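Local coordinates for protein 4-aminobutyrate transaminase (Acinetobacter baumannii, PDB 6WOP) that probably catalyses the transfer of the amino group of 4-aminobutyrate to 2-oxoglutarate, with pyridoxal 5'-phosphate as cofactor, at residues K30-D38 with P396-F404; V217-R227 with M255-D263. All coordinates share one frame; numbering follows the deposited sequence.

Interaction 1. Residues K30-D38 with P396-F404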
ATOM      1  N   LYS A  30      -5.945  -8.689 -44.341  1.00 18.52           N
ATOM      2  CA  LYS A  30      -4.616  -9.090 -44.779  1.00 19.90           C
ATOM      3  C   LYS A  30      -3.717  -7.879 -44.585  1.00 20.32           C
ATOM      4  O   LYS A  30      -4.194  -6.744 -44.658  1.00 21.06           O
ATOM      5  CB  LYS A  30      -4.623  -9.524 -46.290  1.00 17.73           C
ATOM      6  CG  LYS A  30      -3.290  -9.953 -46.727  1.00 20.43           C
ATOM      7  CD  LYS A  30      -3.324 -10.608 -48.119  1.00 31.18           C
ATOM      8  CE  LYS A  30      -2.048 -11.456 -48.366  1.00 36.79           C
ATOM      9  NZ  LYS A  30      -1.990 -11.976 -49.794  1.00 40.14           N
ATOM     10  N   ALA A  31      -2.430  -8.116 -44.344  1.00 14.44           N
ATOM     11  CA  ALA A  31      -1.508  -6.995 -44.217  1.00 19.20           C
ATOM     12  C   ALA A  31      -0.154  -7.467 -44.714  1.00 18.58           C
ATOM     13  O   ALA A  31       0.176  -8.646 -44.583  1.00 17.71           O
ATOM     14  CB  ALA A  31      -1.390  -6.470 -42.764  1.00 18.08           C
ATOM     15  N   GLU A  32       0.595  -6.570 -45.342  1.00 17.56           N
ATOM     16  CA  GLU A  32       1.916  -6.961 -45.837  1.00 15.34           C
ATOM     17  C   GLU A  32       2.760  -5.704 -45.964  1.00 18.71           C
ATOM     18  O   GLU A  32       2.403  -4.772 -46.721  1.00 19.02           O
ATOM     19  CB  GLU A  32       1.854  -7.741 -47.186  1.00 17.32           C
ATOM     20  CG  GLU A  32       3.200  -8.546 -47.444  1.00 17.75           C
ATOM     21  CD  GLU A  32       3.083  -9.606 -48.551  1.00 27.58           C
ATOM     22  OE1 GLU A  32       1.979 -10.066 -48.810  1.00 29.50           O
ATOM     23  OE2 GLU A  32       4.106  -9.945 -49.163  1.00 32.90           O
ATOM     24  N   ASN A  33       3.926  -5.744 -45.304  1.00 16.82           N
ATOM     25  CA  ASN A  33       4.893  -4.646 -45.223  1.00 18.46           C
ATOM     26  C   ASN A  33       4.148  -3.453 -44.620  1.00 17.93           C
ATOM     27  O   ASN A  33       3.821  -3.497 -43.420  1.00 17.72           O
ATOM     28  CB  ASN A  33       5.592  -4.339 -46.582  1.00 14.32           C
ATOM     29  CG  ASN A  33       6.776  -3.288 -46.438  1.00 19.25           C
ATOM     30  OD1 ASN A  33       7.088  -2.807 -45.328  1.00 19.83           O
ATOM     31  ND2 ASN A  33       7.405  -2.963 -47.527  1.00 22.05           N
ATOM     32  N   ALA A  34       3.816  -2.425 -45.411  1.00 18.21           N
ATOM     33  CA  ALA A  34       3.088  -1.269 -44.876  1.00 19.58           C
ATOM     34  C   ALA A  34       1.706  -1.116 -45.528  1.00 18.73           C
ATOM     35  O   ALA A  34       1.157  -0.004 -45.571  1.00 18.72           O
ATOM     36  CB  ALA A  34       3.917   0.020 -45.067  1.00 17.70           C
ATOM     37  N   THR A  35       1.160  -2.194 -46.092  1.00 19.25           N
ATOM     38  CA  THR A  35      -0.171  -2.209 -46.700  1.00 17.68           C
ATOM     39  C   THR A  35      -1.109  -3.087 -45.874  1.00 19.99           C
ATOM     40  O   THR A  35      -0.748  -4.227 -45.541  1.00 20.79           O
ATOM     41  CB  THR A  35      -0.069  -2.776 -48.115  1.00 18.34           C
ATOM     42  OG1 THR A  35       1.013  -2.072 -48.776  1.00 21.65           O
ATOM     43  CG2 THR A  35      -1.379  -2.524 -48.921  1.00 19.82           C
ATOM     44  N   ILE A  36      -2.309  -2.585 -45.572  1.00 19.73           N
ATOM     45  CA  ILE A  36      -3.335  -3.349 -44.849  1.00 17.81           C
ATOM     46  C   ILE A  36      -4.594  -3.326 -45.685  1.00 19.71           C
ATOM     47  O   ILE A  36      -4.928  -2.283 -46.266  1.00 21.73           O
ATOM     48  CB  ILE A  36      -3.645  -2.725 -43.458  1.00 19.06           C
ATOM     49  CG1 ILE A  36      -2.378  -2.603 -42.607  1.00 18.50           C
ATOM     50  CG2 ILE A  36      -4.767  -3.576 -42.718  1.00 21.30           C
ATOM     51  CD1 ILE A  36      -2.601  -1.555 -41.454  1.00 21.38           C
ATOM     52  N   TRP A  37      -5.292  -4.464 -45.766  1.00 19.52           N
ATOM     53  CA  TRP A  37      -6.526  -4.555 -46.557  1.00 24.05           C
ATOM     54  C   TRP A  37      -7.681  -4.876 -45.631  1.00 25.79           C
ATOM     55  O   TRP A  37      -7.525  -5.682 -44.707  1.00 25.38           O
ATOM     56  CB  TRP A  37      -6.470  -5.663 -47.619  1.00 23.32           C
ATOM     57  CG  TRP A  37      -5.573  -5.393 -48.787  1.00 27.17           C
ATOM     58  CD1 TRP A  37      -5.921  -4.837 -49.987  1.00 29.98           C
ATOM     59  CD2 TRP A  37      -4.179  -5.694 -48.867  1.00 25.63           C
ATOM     60  NE1 TRP A  37      -4.820  -4.741 -50.799  1.00 31.00           N
ATOM     61  CE2 TRP A  37      -3.742  -5.300 -50.156  1.00 29.24           C
ATOM     62  CE3 TRP A  37      -3.258  -6.282 -47.985  1.00 24.00           C
ATOM     63  CZ2 TRP A  37      -2.409  -5.455 -50.580  1.00 28.80           C
ATOM     64  CZ3 TRP A  37      -1.913  -6.470 -48.408  1.00 22.04           C
ATOM     65  CH2 TRP A  37      -1.515  -6.059 -49.704  1.00 25.86           C
ATOM     66  N   ASP A  38      -8.822  -4.253 -45.858  1.00 27.79           N
ATOM     67  CA  ASP A  38      -9.974  -4.592 -45.056  1.00 30.65           C
ATOM     68  C   ASP A  38     -10.738  -5.721 -45.732  1.00 32.45           C
ATOM     69  O   ASP A  38     -10.389  -6.208 -46.817  1.00 28.91           O
ATOM     70  CB  ASP A  38     -10.861  -3.358 -44.778  1.00 31.75           C
ATOM     71  CG  ASP A  38     -11.577  -2.819 -46.026  1.00 34.69           C
ATOM     72  OD1 ASP A  38     -11.570  -3.470 -47.101  1.00 34.69           O
ATOM     73  OD2 ASP A  38     -12.126  -1.701 -45.932  1.00 37.39           O
ATOM     74  N   PRO A 396       6.148   1.198 -40.868  1.00 18.84           N
ATOM     75  CA  PRO A 396       7.277   0.266 -40.952  1.00 14.54           C
ATOM     76  C   PRO A 396       8.484   0.930 -41.566  1.00 18.95           C
ATOM     77  O   PRO A 396       8.342   1.718 -42.505  1.00 21.26           O
ATOM     78  CB  PRO A 396       6.728  -0.860 -41.880  1.00 14.38           C
ATOM     79  CG  PRO A 396       5.243  -0.928 -41.469  1.00 13.98           C
ATOM     80  CD  PRO A 396       4.880   0.584 -41.300  1.00 15.64           C
ATOM     81  N   LEU A 397       9.692   0.612 -41.032  1.00 15.77           N
ATOM     82  CA  LEU A 397      10.933   1.166 -41.587  1.00 16.63           C
ATOM     83  C   LEU A 397      11.248   0.572 -42.963  1.00 19.83           C
ATOM     84  O   LEU A 397      12.111   1.115 -43.700  1.00 23.60           O
ATOM     85  CB  LEU A 397      12.093   0.856 -40.662  1.00 18.08           C
ATOM     86  CG  LEU A 397      11.939   1.403 -39.230  1.00 16.89           C
ATOM     87  CD1 LEU A 397      13.212   1.117 -38.379  1.00 16.92           C
ATOM     88  CD2 LEU A 397      11.675   2.923 -39.307  1.00 17.94           C
ATOM     89  N   THR A 398      10.540  -0.478 -43.305  1.00 16.99           N
ATOM     90  CA  THR A 398      10.633  -1.153 -44.606  1.00 19.28           C
ATOM     91  C   THR A 398       9.649  -0.579 -45.646  1.00 20.64           C
ATOM     92  O   THR A 398       9.553  -1.125 -46.761  1.00 17.80           O
ATOM     93  CB  THR A 398      10.340  -2.643 -44.392  1.00 20.84           C
ATOM     94  OG1 THR A 398       9.077  -2.783 -43.711  1.00 20.02           O
ATOM     95  CG2 THR A 398      11.417  -3.330 -43.521  1.00 16.87           C
ATOM     96  N   ILE A 399       8.883   0.455 -45.305  1.00 18.11           N
ATOM     97  CA  ILE A 399       7.846   0.951 -46.242  1.00 18.28           C
ATOM     98  C   ILE A 399       8.497   1.361 -47.575  1.00 19.69           C
ATOM     99  O   ILE A 399       9.560   2.002 -47.590  1.00 20.36           O
ATOM    100  CB  ILE A 399       7.039   2.112 -45.582  1.00 18.63           C
ATOM    101  CG1 ILE A 399       5.910   2.531 -46.531  1.00 19.74           C
ATOM    102  CG2 ILE A 399       7.926   3.340 -45.277  1.00 20.99           C
ATOM    103  CD1 ILE A 399       4.916   3.477 -45.860  1.00 21.20           C
ATOM    104  N   PRO A 400       7.960   0.972 -48.731  1.00 20.38           N
ATOM    105  CA  PRO A 400       8.559   1.419 -49.993  1.00 20.97           C
ATOM    106  C   PRO A 400       8.534   2.931 -50.069  1.00 21.89           C
ATOM    107  O   PRO A 400       7.538   3.540 -49.716  1.00 22.04           O
ATOM    108  CB  PRO A 400       7.648   0.797 -51.045  1.00 21.57           C
ATOM    109  CG  PRO A 400       7.063  -0.482 -50.338  1.00 20.19           C
ATOM    110  CD  PRO A 400       6.799   0.087 -48.936  1.00 19.08           C
ATOM    111  N   ALA A 401       9.603   3.530 -50.607  1.00 25.32           N
ATOM    112  CA  ALA A 401       9.725   4.997 -50.603  1.00 24.49           C
ATOM    113  C   ALA A 401       8.548   5.642 -51.347  1.00 26.13           C
ATOM    114  O   ALA A 401       8.037   6.693 -50.939  1.00 26.49           O
ATOM    115  CB  ALA A 401      11.073   5.384 -51.221  1.00 27.60           C
ATOM    116  N   GLU A 402       8.075   4.997 -52.427  1.00 25.63           N
ATOM    117  CA  GLU A 402       6.985   5.573 -53.218  1.00 26.82           C
ATOM    118  C   GLU A 402       5.645   5.514 -52.495  1.00 25.87           C
ATOM    119  O   GLU A 402       4.814   6.406 -52.658  1.00 27.70           O
ATOM    120  CB  GLU A 402       6.887   4.865 -54.582  1.00 34.49           C
ATOM    121  CG  GLU A 402       6.413   3.420 -54.534  1.00 33.01           C
ATOM    122  CD  GLU A 402       7.553   2.374 -54.337  1.00 32.67           C
ATOM    123  OE1 GLU A 402       8.717   2.730 -53.985  1.00 27.85           O
ATOM    124  OE2 GLU A 402       7.261   1.179 -54.570  1.00 30.04           O
ATOM    125  N   GLN A 403       5.428   4.502 -51.661  1.00 24.24           N
ATOM    126  CA  GLN A 403       4.217   4.413 -50.862  1.00 23.40           C
ATOM    127  C   GLN A 403       4.271   5.363 -49.658  1.00 25.72           C
ATOM    128  O   GLN A 403       3.266   5.995 -49.304  1.00 26.91           O
ATOM    129  CB  GLN A 403       4.026   2.979 -50.391  1.00 23.36           C
ATOM    130  CG  GLN A 403       2.688   2.750 -49.719  1.00 27.42           C
ATOM    131  CD  GLN A 403       2.509   1.321 -49.186  1.00 24.32           C
ATOM    132  OE1 GLN A 403       3.409   0.741 -48.594  1.00 21.76           O
ATOM    133  NE2 GLN A 403       1.325   0.798 -49.349  1.00 23.10           N
ATOM    134  N   PHE A 404       5.450   5.521 -49.062  1.00 24.10           N
ATOM    135  CA  PHE A 404       5.642   6.534 -48.031  1.00 25.09           C
ATOM    136  C   PHE A 404       5.317   7.932 -48.570  1.00 30.20           C
ATOM    137  O   PHE A 404       4.613   8.724 -47.917  1.00 31.41           O
ATOM    138  CB  PHE A 404       7.093   6.454 -47.544  1.00 22.18           C
ATOM    139  CG  PHE A 404       7.469   7.439 -46.410  1.00 22.49           C
ATOM    140  CD1 PHE A 404       7.007   7.245 -45.100  1.00 22.79           C
ATOM    141  CD2 PHE A 404       8.418   8.438 -46.651  1.00 24.13           C
ATOM    142  CE1 PHE A 404       7.424   8.057 -44.079  1.00 24.41           C
ATOM    143  CE2 PHE A 404       8.836   9.263 -45.611  1.00 25.93           C
ATOM    144  CZ  PHE A 404       8.340   9.061 -44.345  1.00 25.30           C
TER
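A type II' beta turn, Glu32 to Thr35, closes the beta hairpin of strands 28-32 and 35-38, and its corner residues Asn33 and Ala34 dock on the turn Pro396 to Ile399 and the start of helix 401-416. Asn33 carries the polar half, its amide used at both ends. OD1 of Asn33 accepts from OG1 of Thr398 at 2.6 Å, the hydroxyl standing above the carbonyl plane, while ND2 of Asn33 gives a fairly straight bond, 2.9 Å, to the backbone O of Thr398, which lies in the amide plane of Asn33, though ND2 stands above the carbonyl plane of Thr398. With CG trans to the backbone N (chi1 -172°), the amide reaches outward from the turn to both groups. Ala34 is small enough to fit closely against Ile399: its CB lies 3.5 Å from CG1 of Ile399, and 3.9 Å from CD of Pro396. The long side chain of Gln403, extended from the first turn of the helix, brings NE2 to OG1 of Thr35 at 2.9 Å. Around this contact, strand 43-46 continues the sheet beside 35-38 and touches Gln403 through Ile45, whereas helix 321-342 backs the other segment, Leu321 meeting Thr398.

Interaction 2. Residues V217-R227 with M255-D263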
ATOM      1  N   VAL A 217      11.526  13.726 -26.734  1.00 23.14           N
ATOM      2  CA  VAL A 217      12.893  13.184 -26.771  1.00 21.24           C
ATOM      3  C   VAL A 217      13.653  13.732 -25.568  1.00 21.98           C
ATOM      4  O   VAL A 217      13.669  14.942 -25.354  1.00 22.20           O
ATOM      5  CB  VAL A 217      13.605  13.548 -28.092  1.00 24.58           C
ATOM      6  CG1 VAL A 217      15.024  13.100 -28.038  1.00 25.64           C
ATOM      7  CG2 VAL A 217      12.904  12.867 -29.245  1.00 22.68           C
ATOM      8  N   VAL A 218      14.260  12.846 -24.780  1.00 22.31           N
ATOM      9  CA  VAL A 218      14.921  13.296 -23.531  1.00 23.07           C
ATOM     10  C   VAL A 218      16.171  14.089 -23.885  1.00 24.31           C
ATOM     11  O   VAL A 218      16.946  13.659 -24.746  1.00 22.66           O
ATOM     12  CB  VAL A 218      15.259  12.103 -22.619  1.00 24.15           C
ATOM     13  CG1 VAL A 218      16.395  11.215 -23.147  1.00 21.24           C
ATOM     14  CG2 VAL A 218      15.640  12.613 -21.209  1.00 25.50           C
ATOM     15  N   PRO A 219      16.396  15.258 -23.292  1.00 24.24           N
ATOM     16  CA  PRO A 219      17.669  15.940 -23.530  1.00 27.69           C
ATOM     17  C   PRO A 219      18.828  15.162 -22.921  1.00 27.08           C
ATOM     18  O   PRO A 219      18.700  14.598 -21.830  1.00 23.49           O
ATOM     19  CB  PRO A 219      17.480  17.306 -22.846  1.00 27.86           C
ATOM     20  CG  PRO A 219      15.994  17.524 -22.807  1.00 25.90           C
ATOM     21  CD  PRO A 219      15.398  16.119 -22.616  1.00 23.13           C
ATOM     22  N   ALA A 220      19.972  15.140 -23.640  1.00 26.97           N
ATOM     23  CA  ALA A 220      21.177  14.492 -23.105  1.00 27.99           C
ATOM     24  C   ALA A 220      21.532  15.018 -21.706  1.00 27.66           C
ATOM     25  O   ALA A 220      21.950  14.250 -20.832  1.00 27.65           O
ATOM     26  CB  ALA A 220      22.388  14.697 -24.036  1.00 27.65           C
ATOM     27  N   GLU A 221      21.413  16.327 -21.488  1.00 24.60           N
ATOM     28  CA  GLU A 221      21.786  16.886 -20.187  1.00 29.35           C
ATOM     29  C   GLU A 221      20.917  16.301 -19.080  1.00 28.32           C
ATOM     30  O   GLU A 221      21.373  16.099 -17.937  1.00 26.53           O
ATOM     31  CB  GLU A 221      21.663  18.419 -20.209  1.00 32.95           C
ATOM     32  CG  GLU A 221      21.959  19.102 -18.856  1.00 34.32           C
ATOM     33  CD  GLU A 221      21.358  20.509 -18.773  1.00 40.41           C
ATOM     34  OE1 GLU A 221      20.823  21.020 -19.793  1.00 42.91           O
ATOM     35  OE2 GLU A 221      21.411  21.102 -17.686  1.00 41.72           O
ATOM     36  N   PHE A 222      19.658  16.007 -19.392  1.00 24.06           N
ATOM     37  CA  PHE A 222      18.815  15.441 -18.355  1.00 24.57           C
ATOM     38  C   PHE A 222      19.280  14.032 -17.985  1.00 26.50           C
ATOM     39  O   PHE A 222      19.362  13.695 -16.801  1.00 23.60           O
ATOM     40  CB  PHE A 222      17.344  15.439 -18.787  1.00 22.73           C
ATOM     41  CG  PHE A 222      16.403  14.931 -17.666  1.00 23.44           C
ATOM     42  CD1 PHE A 222      16.132  15.722 -16.568  1.00 24.65           C
ATOM     43  CD2 PHE A 222      15.880  13.673 -17.712  1.00 23.69           C
ATOM     44  CE1 PHE A 222      15.314  15.259 -15.569  1.00 22.26           C
ATOM     45  CE2 PHE A 222      15.035  13.214 -16.733  1.00 25.77           C
ATOM     46  CZ  PHE A 222      14.755  14.013 -15.656  1.00 23.19           C
ATOM     47  N   LEU A 223      19.589  13.192 -18.988  1.00 21.44           N
ATOM     48  CA  LEU A 223      20.127  11.866 -18.704  1.00 21.96           C
ATOM     49  C   LEU A 223      21.406  11.914 -17.897  1.00 21.00           C
ATOM     50  O   LEU A 223      21.583  11.107 -16.976  1.00 24.73           O
ATOM     51  CB  LEU A 223      20.407  11.099 -20.004  1.00 24.25           C
ATOM     52  CG  LEU A 223      19.253  10.331 -20.616  1.00 25.01           C
ATOM     53  CD1 LEU A 223      19.744   9.519 -21.802  1.00 23.54           C
ATOM     54  CD2 LEU A 223      18.494   9.411 -19.611  1.00 24.72           C
ATOM     55  N   LYS A 224      22.324  12.827 -18.249  1.00 22.23           N
ATOM     56  CA  LYS A 224      23.567  12.823 -17.498  1.00 24.06           C
ATOM     57  C   LYS A 224      23.332  13.319 -16.078  1.00 22.76           C
ATOM     58  O   LYS A 224      23.849  12.750 -15.117  1.00 24.63           O
ATOM     59  CB  LYS A 224      24.617  13.717 -18.163  1.00 29.75           C
ATOM     60  CG  LYS A 224      24.880  13.337 -19.622  1.00 40.61           C
ATOM     61  CD  LYS A 224      25.794  14.328 -20.387  1.00 49.01           C
ATOM     62  CE  LYS A 224      25.481  14.434 -21.910  1.00 51.08           C
ATOM     63  NZ  LYS A 224      26.336  13.604 -22.798  1.00 54.07           N
ATOM     64  N   ARG A 225      22.518  14.314 -15.845  1.00 23.35           N
ATOM     65  CA  ARG A 225      22.223  14.722 -14.480  1.00 24.32           C
ATOM     66  C   ARG A 225      21.468  13.641 -13.696  1.00 24.51           C
ATOM     67  O   ARG A 225      21.757  13.373 -12.576  1.00 24.31           O
ATOM     68  CB  ARG A 225      21.550  16.055 -14.455  1.00 25.60           C
ATOM     69  CG  ARG A 225      22.532  17.146 -14.811  1.00 28.18           C
ATOM     70  CD  ARG A 225      21.884  18.466 -15.025  1.00 31.03           C
ATOM     71  NE  ARG A 225      21.333  19.013 -13.822  1.00 34.72           N
ATOM     72  CZ  ARG A 225      20.575  20.084 -13.793  1.00 34.43           C
ATOM     73  NH1 ARG A 225      20.310  20.730 -14.887  1.00 36.61           N
ATOM     74  NH2 ARG A 225      20.097  20.513 -12.669  1.00 33.00           N
ATOM     75  N   LEU A 226      20.508  13.028 -14.351  1.00 22.59           N
ATOM     76  CA  LEU A 226      19.815  11.912 -13.703  1.00 27.32           C
ATOM     77  C   LEU A 226      20.777  10.783 -13.357  1.00 26.87           C
ATOM     78  O   LEU A 226      20.667  10.171 -12.294  1.00 18.96           O
ATOM     79  CB  LEU A 226      18.690  11.396 -14.614  1.00 25.29           C
ATOM     80  CG  LEU A 226      17.555  10.630 -13.947  1.00 24.12           C
ATOM     81  CD1 LEU A 226      16.904  11.498 -12.862  1.00 22.89           C
ATOM     82  CD2 LEU A 226      16.547  10.288 -15.029  1.00 22.10           C
ATOM     83  N   ARG A 227      21.671  10.436 -14.276  1.00 22.44           N
ATOM     84  CA  ARG A 227      22.665   9.405 -14.001  1.00 24.71           C
ATOM     85  C   ARG A 227      23.504   9.759 -12.767  1.00 24.76           C
ATOM     86  O   ARG A 227      23.749   8.912 -11.891  1.00 26.48           O
ATOM     87  CB  ARG A 227      23.562   9.248 -15.255  1.00 26.26           C
ATOM     88  CG  ARG A 227      24.729   8.217 -15.159  1.00 25.30           C
ATOM     89  CD  ARG A 227      24.182   6.778 -15.249  1.00 25.61           C
ATOM     90  NE  ARG A 227      23.921   6.213 -13.916  1.00 25.77           N
ATOM     91  CZ  ARG A 227      23.389   5.001 -13.733  1.00 25.20           C
ATOM     92  NH1 ARG A 227      23.040   4.219 -14.788  1.00 18.73           N
ATOM     93  NH2 ARG A 227      23.210   4.552 -12.507  1.00 25.75           N
ATOM     94  N   MET A 255      18.795   4.750 -26.576  1.00 21.85           N
ATOM     95  CA  MET A 255      19.880   5.055 -25.639  1.00 18.26           C
ATOM     96  C   MET A 255      21.215   5.063 -26.358  1.00 22.68           C
ATOM     97  O   MET A 255      22.189   5.635 -25.857  1.00 24.10           O
ATOM     98  CB  MET A 255      19.893   4.011 -24.515  1.00 17.65           C
ATOM     99  CG  MET A 255      18.778   4.127 -23.483  1.00 19.50           C
ATOM    100  SD  MET A 255      18.773   5.756 -22.687  1.00 22.49           S
ATOM    101  CE  MET A 255      20.384   5.696 -21.874  1.00 21.92           C
ATOM    102  N   ASN A 256      21.280   4.483 -27.574  1.00 20.41           N
ATOM    103  CA  ASN A 256      22.540   4.548 -28.318  1.00 20.29           C
ATOM    104  C   ASN A 256      22.899   5.943 -28.757  1.00 22.94           C
ATOM    105  O   ASN A 256      24.045   6.161 -29.152  1.00 24.49           O
ATOM    106  CB  ASN A 256      22.511   3.667 -29.568  1.00 21.53           C
ATOM    107  CG  ASN A 256      22.684   2.196 -29.226  1.00 25.71           C
ATOM    108  OD1 ASN A 256      21.921   1.335 -29.667  1.00 26.15           O
ATOM    109  ND2 ASN A 256      23.767   1.893 -28.516  1.00 25.58           N
ATOM    110  N   HIS A 257      21.959   6.878 -28.731  1.00 24.09           N
ATOM    111  CA  HIS A 257      22.281   8.272 -29.052  1.00 27.06           C
ATOM    112  C   HIS A 257      22.961   9.010 -27.907  1.00 29.03           C
ATOM    113  O   HIS A 257      23.319  10.180 -28.086  1.00 30.00           O
ATOM    114  CB  HIS A 257      21.019   9.052 -29.416  1.00 25.01           C
ATOM    115  CG  HIS A 257      20.270   8.486 -30.599  1.00 25.97           C
ATOM    116  ND1 HIS A 257      20.365   9.022 -31.870  1.00 28.53           N
ATOM    117  CD2 HIS A 257      19.393   7.458 -30.681  1.00 25.76           C
ATOM    118  CE1 HIS A 257      19.593   8.319 -32.694  1.00 26.82           C
ATOM    119  NE2 HIS A 257      18.965   7.384 -31.985  1.00 24.84           N
ATOM    120  N   TYR A 258      23.128   8.380 -26.747  1.00 26.87           N
ATOM    121  CA  TYR A 258      23.533   9.085 -25.540  1.00 28.17           C
ATOM    122  C   TYR A 258      24.788   8.454 -24.960  1.00 29.12           C
ATOM    123  O   TYR A 258      25.010   7.248 -25.091  1.00 25.70           O
ATOM    124  CB  TYR A 258      22.402   9.074 -24.508  1.00 21.53           C
ATOM    125  CG  TYR A 258      21.133   9.753 -25.016  1.00 21.40           C
ATOM    126  CD1 TYR A 258      20.909  11.142 -24.818  1.00 22.47           C
ATOM    127  CD2 TYR A 258      20.157   9.035 -25.657  1.00 24.30           C
ATOM    128  CE1 TYR A 258      19.753  11.740 -25.280  1.00 25.72           C
ATOM    129  CE2 TYR A 258      19.007   9.631 -26.097  1.00 25.14           C
ATOM    130  CZ  TYR A 258      18.821  10.971 -25.946  1.00 26.18           C
ATOM    131  OH  TYR A 258      17.690  11.555 -26.418  1.00 25.81           O
ATOM    132  N   GLU A 259      25.601   9.305 -24.330  1.00 25.92           N
ATOM    133  CA  GLU A 259      26.784   8.885 -23.584  1.00 27.92           C
ATOM    134  C   GLU A 259      26.379   8.141 -22.322  1.00 25.16           C
ATOM    135  O   GLU A 259      27.069   7.213 -21.881  1.00 26.34           O
ATOM    136  CB  GLU A 259      27.620  10.115 -23.193  1.00 33.29           C
ATOM    137  CG  GLU A 259      28.471  10.670 -24.314  1.00 43.08           C
ATOM    138  CD  GLU A 259      29.532  11.617 -23.750  1.00 51.05           C
ATOM    139  OE1 GLU A 259      29.705  11.681 -22.497  1.00 54.79           O
ATOM    140  OE2 GLU A 259      30.195  12.284 -24.586  1.00 55.58           O
ATOM    141  N   THR A 260      25.342   8.646 -21.677  1.00 24.35           N
ATOM    142  CA  THR A 260      24.886   8.060 -20.431  1.00 23.64           C
ATOM    143  C   THR A 260      24.358   6.664 -20.684  1.00 23.35           C
ATOM    144  O   THR A 260      23.584   6.449 -21.628  1.00 21.84           O
ATOM    145  CB  THR A 260      23.764   8.927 -19.830  1.00 28.28           C
ATOM    146  OG1 THR A 260      24.217  10.289 -19.676  1.00 31.34           O
ATOM    147  CG2 THR A 260      23.255   8.334 -18.499  1.00 28.58           C
ATOM    148  N   LYS A 261      24.697   5.728 -19.791  1.00 21.75           N
ATOM    149  CA  LYS A 261      24.182   4.371 -19.878  1.00 26.94           C
ATOM    150  C   LYS A 261      23.230   4.041 -18.729  1.00 26.67           C
ATOM    151  O   LYS A 261      23.485   4.366 -17.561  1.00 29.14           O
ATOM    152  CB  LYS A 261      25.326   3.370 -19.863  1.00 32.11           C
ATOM    153  CG  LYS A 261      26.124   3.327 -21.164  1.00 33.76           C
ATOM    154  CD  LYS A 261      27.149   2.215 -21.069  1.00 40.13           C
ATOM    155  CE  LYS A 261      28.425   2.612 -21.779  1.00 47.49           C
ATOM    156  NZ  LYS A 261      28.068   3.276 -23.045  1.00 48.81           N
ATOM    157  N   ALA A 262      22.163   3.344 -19.069  1.00 23.07           N
ATOM    158  CA  ALA A 262      21.206   2.808 -18.104  1.00 20.41           C
ATOM    159  C   ALA A 262      21.711   1.481 -17.545  1.00 22.18           C
ATOM    160  O   ALA A 262      22.514   0.781 -18.182  1.00 20.98           O
ATOM    161  CB  ALA A 262      19.864   2.566 -18.804  1.00 19.36           C
ATOM    162  N   ASP A 263      21.236   1.126 -16.341  1.00 18.90           N
ATOM    163  CA  ASP A 263      21.616  -0.136 -15.744  1.00 18.69           C
ATOM    164  C   ASP A 263      20.800  -1.285 -16.305  1.00 16.94           C
ATOM    165  O   ASP A 263      21.278  -2.426 -16.315  1.00 18.18           O
ATOM    166  CB  ASP A 263      21.374  -0.089 -14.221  1.00 19.79           C
ATOM    167  CG  ASP A 263      22.209   0.972 -13.551  1.00 23.57           C
ATOM    168  OD1 ASP A 263      23.407   0.689 -13.345  1.00 20.70           O
ATOM    169  OD2 ASP A 263      21.671   2.078 -13.233  1.00 23.61           O
TER
HETATM  170  O   HOH W   1      23.529  11.729 -21.997  1.00 23.75           O
HETATM  171  O   HOH W   2      24.812  12.153 -24.191  1.00 36.25           O
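The Tyr258 ring receives CD1 of Leu223 on one face, a CH-pi contact 3.8 Å from the centroid, while Ala220 and the carbonyl of Val218 lie at its edge. At the far end of the ring, OH of Tyr258 donates to O of Val218 at 2.8 Å, in the carbonyl plane; a tyrosine suits this place because it gives Leu223 an apolar face and still ties down the carbonyl of Val218, just before the N-cap residue Pro219. The guanidinium of Arg227 works through its edge. Its NH1 reaches O of Lys261 at 2.8 Å, and NH1 and NH2 both hold OD2 of Asp263, each at 3.0 Å, NH2 on its syn lone pair, NH1 from above the carboxylate plane; NH2 also pairs with Asp231. Bends at chi2 and chi3 (75° and -93°) curl the arginine round CG2 of Thr260, which sits 3.4 Å from CB of Arg227. Asp263 is buried, and OD2 also accepts from the backbone N of Leu237, OD1 pairing with Arg283. One water joins O of Ala220 to OG1 of Thr260. Helix 220-233, leading into strand 236-240, is thus packed against the loop entering the neighbouring parallel strand 264-267, within the large alpha/beta domain of the fold-type I aminotransferases.

How the interactions relate
Interactions 1 and 2 lie on opposite sides of the chain's centre, with their own centres 33 Å apart and nearest atoms about 11 Å apart, so neither touches the other. In sequence, 217-227 and 255-263 fall within the long span that 30-38 and 396-404 bring together. Interaction 1 joins N-terminal and C-terminal portions of the chain at the sheet containing strands 28-32 and 35-38, and Ala31 there packs on Phe74 of the second subunit. Interaction 2 flanks the other mixed sheet, that of strands 236-240 and 264-267, and meets no other chain. Strand 347-353, outermost in the first sheet, touches Val217 and His257, linking the two regions indirectly.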